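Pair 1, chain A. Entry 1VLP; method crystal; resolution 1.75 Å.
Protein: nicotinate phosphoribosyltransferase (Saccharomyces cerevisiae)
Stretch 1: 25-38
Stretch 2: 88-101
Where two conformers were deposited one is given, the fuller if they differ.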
# COMPACT_ATOMS: atom_id res chain seq x y z
N ASP A 25 4.64 4.92 1.07
CA ASP A 25 4.98 3.60 0.54
C ASP A 25 5.69 3.72 -0.84
O ASP A 25 5.23 4.52 -1.67
CB ASP A 25 3.73 2.72 0.40
CG ASP A 25 3.04 2.43 1.77
OD1 ASP A 25 3.68 1.87 2.66
OD2 ASP A 25 1.87 2.79 1.94
N MSE A 26 6.75 2.94 -1.07
CA MSE A 26 7.47 3.01 -2.35
C MSE A 26 6.57 2.85 -3.54
O MSE A 26 6.81 3.53 -4.57
CB MSE A 26 8.58 1.99 -2.46
CG MSE A 26 9.19 1.88 -3.88
SE MSE A 26 10.80 0.83 -3.70
CE MSE A 26 10.92 0.25 -5.70
N TYR A 27 5.53 2.02 -3.43
CA TYR A 27 4.62 1.84 -4.58
C TYR A 27 3.98 3.15 -5.02
O TYR A 27 3.67 3.32 -6.21
CB TYR A 27 3.57 0.75 -4.37
CG TYR A 27 2.34 1.17 -3.58
CD1 TYR A 27 1.26 1.79 -4.21
CD2 TYR A 27 2.27 0.98 -2.23
CE1 TYR A 27 0.12 2.18 -3.48
CE2 TYR A 27 1.13 1.37 -1.48
CZ TYR A 27 0.08 1.96 -2.12
OH TYR A 27 -1.01 2.33 -1.36
N LYS A 28 3.84 4.12 -4.10
CA LYS A 28 3.28 5.41 -4.52
C LYS A 28 4.18 6.18 -5.48
O LYS A 28 3.71 6.78 -6.45
CB LYS A 28 2.85 6.27 -3.31
CG LYS A 28 1.72 5.65 -2.51
CD LYS A 28 0.28 6.12 -2.87
CE LYS A 28 -0.30 5.73 -4.21
NZ LYS A 28 -1.76 6.13 -4.24
N ILE A 29 5.49 6.14 -5.26
CA ILE A 29 6.44 6.76 -6.14
C ILE A 29 6.57 6.07 -7.47
O ILE A 29 6.66 6.72 -8.50
CB ILE A 29 7.81 6.93 -5.39
CG1 ILE A 29 7.63 7.87 -4.18
CG2 ILE A 29 8.94 7.44 -6.30
CD1 ILE A 29 7.16 9.30 -4.53
N THR A 30 6.59 4.75 -7.48
CA THR A 30 6.64 4.03 -8.78
C THR A 30 5.34 4.26 -9.57
O THR A 30 5.42 4.55 -10.78
CB THR A 30 6.98 2.55 -8.63
OG1 THR A 30 6.08 1.93 -7.71
CG2 THR A 30 8.41 2.39 -8.13
N MSE A 31 4.17 4.22 -8.93
CA MSE A 31 2.95 4.62 -9.60
C MSE A 31 2.99 6.03 -10.13
O MSE A 31 2.58 6.29 -11.23
CB MSE A 31 1.77 4.55 -8.61
CG MSE A 31 1.20 3.20 -8.33
SE MSE A 31 0.27 2.59 -9.97
CE MSE A 31 -1.03 3.83 -10.10
N HIS A 32 3.51 6.94 -9.31
CA HIS A 32 3.63 8.34 -9.72
C HIS A 32 4.45 8.44 -11.03
O HIS A 32 4.10 9.14 -11.97
CB HIS A 32 4.30 9.14 -8.59
CG HIS A 32 4.25 10.63 -8.81
ND1 HIS A 32 5.17 11.49 -8.23
CD2 HIS A 32 3.39 11.40 -9.52
CE1 HIS A 32 4.85 12.74 -8.57
NE2 HIS A 32 3.80 12.71 -9.38
N ALA A 33 5.59 7.75 -11.05
CA ALA A 33 6.44 7.69 -12.26
C ALA A 33 5.69 7.07 -13.42
O ALA A 33 5.74 7.58 -14.53
CB ALA A 33 7.69 6.93 -11.99
N ALA A 34 4.94 6.00 -13.15
CA ALA A 34 4.20 5.32 -14.23
C ALA A 34 3.09 6.23 -14.80
O ALA A 34 2.88 6.31 -16.01
CB ALA A 34 3.62 3.98 -13.73
N VAL A 35 2.38 6.95 -13.91
CA VAL A 35 1.26 7.78 -14.29
C VAL A 35 1.76 9.01 -15.02
O VAL A 35 1.17 9.41 -16.03
CB VAL A 35 0.46 8.15 -13.05
CG1 VAL A 35 -0.49 9.24 -13.30
CG2 VAL A 35 -0.26 6.88 -12.53
N PHE A 36 2.83 9.59 -14.49
CA PHE A 36 3.47 10.74 -15.12
C PHE A 36 3.92 10.40 -16.54
O PHE A 36 3.74 11.20 -17.44
CB PHE A 36 4.68 11.23 -14.28
CG PHE A 36 5.57 12.21 -15.03
CD1 PHE A 36 5.16 13.49 -15.26
CD2 PHE A 36 6.80 11.78 -15.57
CE1 PHE A 36 5.98 14.40 -15.96
CE2 PHE A 36 7.62 12.68 -16.28
CZ PHE A 36 7.19 13.97 -16.46
N THR A 37 4.52 9.22 -16.70
CA THR A 37 5.12 8.78 -17.95
C THR A 37 4.04 8.53 -19.04
O THR A 37 4.18 8.94 -20.20
CB THR A 37 6.07 7.57 -17.73
OG1 THR A 37 7.20 7.95 -16.88
CG2 THR A 37 6.63 7.03 -19.04
N ASN A 38 2.95 7.85 -18.65
CA ASN A 38 1.99 7.27 -19.56
C ASN A 38 0.66 8.01 -19.64
O ASN A 38 0.06 8.12 -20.70
CB ASN A 38 1.74 5.82 -19.14
CG ASN A 38 2.96 4.96 -19.31
OD1 ASN A 38 3.33 4.62 -20.44
ND2 ASN A 38 3.60 4.58 -18.21
N GLU A 88 18.45 3.99 -5.09
CA GLU A 88 17.69 2.81 -4.70
C GLU A 88 16.63 2.39 -5.70
O GLU A 88 16.17 1.23 -5.65
CB GLU A 88 17.01 3.02 -3.34
CG GLU A 88 17.93 3.26 -2.18
CD GLU A 88 18.95 2.16 -1.94
OE1 GLU A 88 18.64 0.94 -2.09
OE2 GLU A 88 20.09 2.51 -1.59
N ILE A 89 16.19 3.32 -6.53
CA ILE A 89 15.23 3.02 -7.60
C ILE A 89 15.79 3.55 -8.91
O ILE A 89 15.26 4.51 -9.48
CB ILE A 89 13.81 3.57 -7.31
CG1 ILE A 89 13.48 3.53 -5.80
CG2 ILE A 89 12.81 2.79 -8.14
CD1 ILE A 89 12.07 4.14 -5.47
N PRO A 90 16.89 2.95 -9.41
CA PRO A 90 17.61 3.52 -10.53
C PRO A 90 16.86 3.48 -11.85
O PRO A 90 17.18 4.22 -12.75
CB PRO A 90 18.90 2.66 -10.61
CG PRO A 90 18.54 1.42 -9.98
CD PRO A 90 17.56 1.74 -8.92
N TYR A 91 15.83 2.63 -11.93
CA TYR A 91 15.00 2.49 -13.10
C TYR A 91 13.87 3.50 -13.19
O TYR A 91 13.13 3.49 -14.15
CB TYR A 91 14.44 1.05 -13.17
CG TYR A 91 13.75 0.56 -11.92
CD1 TYR A 91 12.39 0.79 -11.72
CD2 TYR A 91 14.46 -0.13 -10.93
CE1 TYR A 91 11.75 0.35 -10.58
CE2 TYR A 91 13.83 -0.57 -9.79
CZ TYR A 91 12.49 -0.32 -9.62
OH TYR A 91 11.86 -0.76 -8.47
N LEU A 92 13.72 4.39 -12.20
CA LEU A 92 12.81 5.54 -12.40
C LEU A 92 13.27 6.29 -13.63
O LEU A 92 14.47 6.56 -13.78
CB LEU A 92 12.80 6.50 -11.21
CG LEU A 92 12.24 5.94 -9.92
CD1 LEU A 92 12.42 6.95 -8.76
CD2 LEU A 92 10.77 5.61 -10.07
N PRO A 93 12.35 6.61 -14.54
CA PRO A 93 12.75 7.36 -15.72
C PRO A 93 13.39 8.72 -15.42
O PRO A 93 12.95 9.46 -14.53
CB PRO A 93 11.47 7.52 -16.54
CG PRO A 93 10.50 6.56 -15.96
CD PRO A 93 10.92 6.24 -14.57
N SER A 94 14.39 9.05 -16.23
CA SER A 94 15.02 10.35 -16.18
C SER A 94 14.07 11.54 -16.14
O SER A 94 14.26 12.49 -15.34
CB SER A 94 15.99 10.49 -17.37
OG SER A 94 17.09 9.67 -17.09
N ALA A 95 13.05 11.48 -16.98
CA ALA A 95 12.12 12.58 -17.12
C ALA A 95 11.24 12.79 -15.88
O ALA A 95 10.84 13.91 -15.60
CB ALA A 95 11.26 12.38 -18.35
N TYR A 96 10.97 11.69 -15.19
CA TYR A 96 10.22 11.70 -13.93
C TYR A 96 11.04 12.40 -12.85
O TYR A 96 10.57 13.33 -12.22
CB TYR A 96 9.78 10.30 -13.51
CG TYR A 96 9.21 10.30 -12.08
CD1 TYR A 96 7.93 10.77 -11.82
CD2 TYR A 96 9.99 9.87 -11.01
CE1 TYR A 96 7.42 10.82 -10.50
CE2 TYR A 96 9.50 9.89 -9.71
CZ TYR A 96 8.21 10.38 -9.45
OH TYR A 96 7.74 10.40 -8.18
N ILE A 97 12.30 12.00 -12.73
CA ILE A 97 13.24 12.62 -11.76
C ILE A 97 13.38 14.13 -12.00
O ILE A 97 13.39 14.89 -11.02
CB ILE A 97 14.61 11.91 -11.80
CG1 ILE A 97 14.47 10.45 -11.32
CG2 ILE A 97 15.68 12.67 -11.00
CD1 ILE A 97 14.10 10.22 -9.82
N LYS A 98 13.52 14.55 -13.27
CA LYS A 98 13.54 15.97 -13.62
C LYS A 98 12.28 16.71 -13.19
O LYS A 98 12.35 17.86 -12.67
CB LYS A 98 13.75 16.15 -15.13
CG LYS A 98 13.89 17.59 -15.58
CD LYS A 98 14.53 17.68 -16.97
N TYR A 99 11.14 16.05 -13.40
CA TYR A 99 9.83 16.59 -13.06
C TYR A 99 9.67 16.80 -11.56
O TYR A 99 9.26 17.89 -11.14
CB TYR A 99 8.73 15.70 -13.68
CG TYR A 99 7.41 15.61 -12.99
CD1 TYR A 99 6.45 16.61 -13.12
CD2 TYR A 99 7.08 14.47 -12.26
CE1 TYR A 99 5.22 16.48 -12.49
CE2 TYR A 99 5.85 14.33 -11.66
CZ TYR A 99 4.94 15.34 -11.76
OH TYR A 99 3.71 15.18 -11.16
N ILE A 100 10.03 15.80 -10.74
CA ILE A 100 9.95 16.00 -9.29
C ILE A 100 11.11 16.84 -8.69
O ILE A 100 10.98 17.31 -7.54
CB ILE A 100 9.76 14.69 -8.50
CG1 ILE A 100 10.92 13.69 -8.74
CG2 ILE A 100 8.40 14.07 -8.84
CD1 ILE A 100 11.03 12.63 -7.68
N SER A 101 12.18 17.02 -9.45
CA SER A 101 13.37 17.80 -9.05
C SER A 101 13.13 19.29 -9.29
O SER A 101 13.80 20.16 -8.70
CB SER A 101 14.59 17.42 -9.92
OG SER A 101 15.03 16.14 -9.57

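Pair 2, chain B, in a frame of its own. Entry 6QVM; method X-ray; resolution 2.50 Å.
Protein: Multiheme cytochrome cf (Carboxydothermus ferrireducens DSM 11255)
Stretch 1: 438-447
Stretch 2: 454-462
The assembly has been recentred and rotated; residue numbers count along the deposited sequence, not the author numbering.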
# COMPACT_ATOMS: atom_id res chain seq x y z
N ASP B 438 -9.12 5.51 11.71
CA ASP B 438 -8.20 6.62 11.92
C ASP B 438 -7.93 6.86 13.40
O ASP B 438 -6.92 7.50 13.72
CB ASP B 438 -8.72 7.90 11.25
CG ASP B 438 -10.18 8.17 11.53
OD1 ASP B 438 -10.90 7.23 11.92
OD2 ASP B 438 -10.62 9.32 11.34
N TYR B 439 -8.78 6.37 14.31
CA TYR B 439 -8.42 6.39 15.72
C TYR B 439 -7.31 5.39 16.01
O TYR B 439 -6.34 5.71 16.71
CB TYR B 439 -9.63 6.09 16.60
CG TYR B 439 -9.26 5.89 18.06
CD1 TYR B 439 -9.00 4.62 18.58
CD2 TYR B 439 -9.15 6.97 18.92
CE1 TYR B 439 -8.65 4.44 19.90
CE2 TYR B 439 -8.81 6.80 20.25
CZ TYR B 439 -8.56 5.53 20.74
OH TYR B 439 -8.22 5.37 22.06
N ARG B 440 -7.45 4.16 15.50
CA ARG B 440 -6.51 3.10 15.83
C ARG B 440 -5.09 3.45 15.38
O ARG B 440 -4.12 3.13 16.08
CB ARG B 440 -6.96 1.78 15.20
CG ARG B 440 -8.22 1.21 15.83
CD ARG B 440 -8.83 0.12 14.97
NE ARG B 440 -7.89 -0.96 14.71
CZ ARG B 440 -7.76 -2.05 15.47
NH1 ARG B 440 -6.87 -2.98 15.16
NH2 ARG B 440 -8.51 -2.19 16.55
N THR B 441 -4.96 4.11 14.23
CA THR B 441 -3.63 4.53 13.78
C THR B 441 -3.16 5.77 14.52
O THR B 441 -1.98 5.87 14.86
CB THR B 441 -3.64 4.78 12.27
OG1 THR B 441 -4.61 5.79 11.97
CG2 THR B 441 -3.97 3.50 11.52
N ALA B 442 -4.06 6.71 14.80
CA ALA B 442 -3.69 7.89 15.58
C ALA B 442 -3.20 7.49 16.96
O ALA B 442 -2.15 7.96 17.42
CB ALA B 442 -4.88 8.85 15.68
N LEU B 443 -3.94 6.60 17.63
CA LEU B 443 -3.53 6.11 18.94
C LEU B 443 -2.17 5.43 18.87
O LEU B 443 -1.28 5.72 19.67
CB LEU B 443 -4.58 5.14 19.48
CG LEU B 443 -4.18 4.27 20.67
CD1 LEU B 443 -3.72 5.11 21.85
CD2 LEU B 443 -5.34 3.37 21.08
N GLU B 444 -2.00 4.52 17.91
CA GLU B 444 -0.72 3.83 17.77
C GLU B 444 0.42 4.79 17.48
O GLU B 444 1.57 4.52 17.84
CB GLU B 444 -0.84 2.76 16.68
CG GLU B 444 0.31 2.74 15.69
CD GLU B 444 0.67 1.33 15.26
OE1 GLU B 444 -0.24 0.53 14.96
OE2 GLU B 444 1.88 1.02 15.22
N ASP B 445 0.12 5.93 16.84
CA ASP B 445 1.15 6.95 16.62
C ASP B 445 1.53 7.65 17.92
O ASP B 445 2.70 8.03 18.09
CB ASP B 445 0.67 7.97 15.59
CG ASP B 445 0.85 7.49 14.17
OD1 ASP B 445 1.55 6.47 13.97
OD2 ASP B 445 0.29 8.12 13.25
N TYR B 446 0.57 7.83 18.83
CA TYR B 446 0.83 8.52 20.08
C TYR B 446 1.63 7.66 21.05
O TYR B 446 2.42 8.19 21.85
CB TYR B 446 -0.50 8.95 20.71
CG TYR B 446 -0.44 9.42 22.14
CD1 TYR B 446 -0.55 8.51 23.19
CD2 TYR B 446 -0.30 10.76 22.46
CE1 TYR B 446 -0.51 8.93 24.51
CE2 TYR B 446 -0.25 11.19 23.78
CZ TYR B 446 -0.36 10.27 24.80
OH TYR B 446 -0.32 10.68 26.11
N LEU B 447 1.46 6.33 21.00
CA LEU B 447 2.28 5.43 21.80
C LEU B 447 3.68 5.27 21.23
O LEU B 447 4.58 4.83 21.95
CB LEU B 447 1.62 4.06 21.91
CG LEU B 447 0.16 4.01 22.40
CD1 LEU B 447 -0.25 2.57 22.67
CD2 LEU B 447 -0.05 4.88 23.63
N THR B 454 -0.32 5.53 28.11
CA THR B 454 -1.27 4.46 27.84
C THR B 454 -2.36 4.93 26.87
O THR B 454 -2.38 6.08 26.42
CB THR B 454 -1.88 3.95 29.14
OG1 THR B 454 -2.62 5.00 29.78
CG2 THR B 454 -0.79 3.46 30.09
N ALA B 455 -3.25 4.01 26.53
CA ALA B 455 -4.40 4.36 25.70
C ALA B 455 -5.30 5.37 26.41
O ALA B 455 -5.86 6.26 25.76
CB ALA B 455 -5.19 3.10 25.35
N ALA B 456 -5.41 5.27 27.73
CA ALA B 456 -6.40 6.07 28.46
C ALA B 456 -6.11 7.56 28.34
O ALA B 456 -7.05 8.37 28.28
CB ALA B 456 -6.44 5.64 29.92
N ASP B 457 -4.84 7.95 28.32
CA ASP B 457 -4.48 9.36 28.32
C ASP B 457 -4.07 9.88 26.95
O ASP B 457 -3.59 11.01 26.85
CB ASP B 457 -3.39 9.64 29.36
CG ASP B 457 -2.05 9.04 29.00
OD1 ASP B 457 -2.02 8.07 28.21
OD2 ASP B 457 -1.02 9.53 29.50
N PHE B 458 -4.23 9.09 25.89
CA PHE B 458 -4.30 9.67 24.55
C PHE B 458 -5.68 10.28 24.31
O PHE B 458 -5.80 11.31 23.64
CB PHE B 458 -4.00 8.62 23.48
CG PHE B 458 -4.40 9.05 22.09
CD1 PHE B 458 -3.69 10.04 21.42
CD2 PHE B 458 -5.47 8.45 21.44
CE1 PHE B 458 -4.05 10.44 20.15
CE2 PHE B 458 -5.84 8.84 20.17
CZ PHE B 458 -5.13 9.84 19.52
N ASN B 459 -6.71 9.66 24.88
CA ASN B 459 -8.08 10.11 24.72
C ASN B 459 -8.27 11.52 25.26
O ASN B 459 -9.17 12.24 24.82
CB ASN B 459 -9.04 9.14 25.42
CG ASN B 459 -8.94 7.70 24.89
OD1 ASN B 459 -9.95 7.08 24.60
ND2 ASN B 459 -7.72 7.18 24.79
N ALA B 460 -7.42 11.94 26.20
CA ALA B 460 -7.48 13.30 26.71
C ALA B 460 -7.20 14.32 25.61
O ALA B 460 -7.67 15.46 25.68
CB ALA B 460 -6.47 13.48 27.85
N THR B 461 -6.45 13.92 24.58
CA THR B 461 -6.02 14.85 23.54
C THR B 461 -7.10 15.10 22.49
O THR B 461 -7.05 16.14 21.83
CB THR B 461 -4.76 14.31 22.86
OG1 THR B 461 -3.86 13.79 23.85
CG2 THR B 461 -4.05 15.41 22.08
N VAL B 462 -8.08 14.21 22.35
CA VAL B 462 -8.93 14.20 21.17
C VAL B 462 -10.40 14.11 21.56
O VAL B 462 -10.77 13.49 22.56
CB VAL B 462 -8.56 13.02 20.24
CG1 VAL B 462 -7.34 13.38 19.41
CG2 VAL B 462 -8.29 11.76 21.05

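What backbone arrangement do the two contacts share? In each, a helix is met by a second segment that presents an aromatic residue to it. Superposing 14 central residues gives an RMSD of 0.8 Å, with Ala A33 falling on Leu B443 and Tyr A96 on Phe B458. These are also the points of closest backbone approach: the CA atoms of Ala A33 and Tyr A96 lie 5.8 Å apart, those of Leu B443 and Phe B458 6.7 Å. In pair 1 both elements are regular helices, their directions 103° apart and their axes 9.7 Å apart at closest. In pair 2 the second segment is less regular, for Phe B458 to Thr B461 have helical torsions without the regular bonds.

How does the central aromatic ring pack against the helix? Both rings, at chi1 t, lay a face over the matched helix residue, and in both the CA of that residue lies over the ring: CA of Ala A33 is about 3.8 Å from the ring centroid of Tyr A96, and CA of Leu B443 is 4.0 Å from that of Phe B458. In pair 1 CB of Ala A33 sits over the ring as well, also 3.8 Å from the centroid of Tyr A96 and nearly along the ring normal, and the ring lodges among Ile A29, His A32, Ala A33 and Phe A36. In pair 2 the leucine side chain reaches alongside: CD1 of Leu B443 lies 3.8 Å from CD2 of Phe B458 and 4.0 Å from CA of Ala B455, the counterpart of Pro A93.

What does a polar side chain add where His A32 matches Ala B442? The histidine uses both ring nitrogens. Its ND1 is hydrogen-bonded to OH of Tyr A96 at 2.8 Å and its NE2 to OH of Tyr A99 at 3.0 Å, so one side chain ties together two tyrosines from successive turns of the opposing helix. The edge of Tyr A96 also points toward the histidine face. Pair 2 has no such link here: Phe B458 lacks a hydroxyl, and CB of Ala B442 simply packs 4.0 Å from its CZ. Its cross-stretch hydrogen bond comes one turn earlier, at Tyr B439, which matches Ile A29; ND2 of Asn B459 gives a weak bond to OH of Tyr B439 at 3.3 Å, and the modelled place of that nitrogen is less sure.

How do the matched aromatics Phe A36 and Tyr B446 find their partners? Both are at chi1 t, point CA-to-CB toward the other stretch and touch the matched central residue: CD2 of Phe A36 is 3.9 Å from CB of Tyr A96, and CG of Tyr B446 is 3.4 Å from CD1 of Phe B458, whose CB lies over the tyrosine face. Phe A36 adds an offset stack with Tyr A99, the planes 10° apart and the centroids 4.2 Å apart. Pair 2 lacks this stack, since Tyr A99 corresponds to Thr B461, which offers no ring. Pair 1 thus spreads its aromatic contacts over two tyrosines, whereas pair 2 gathers them around one phenylalanine.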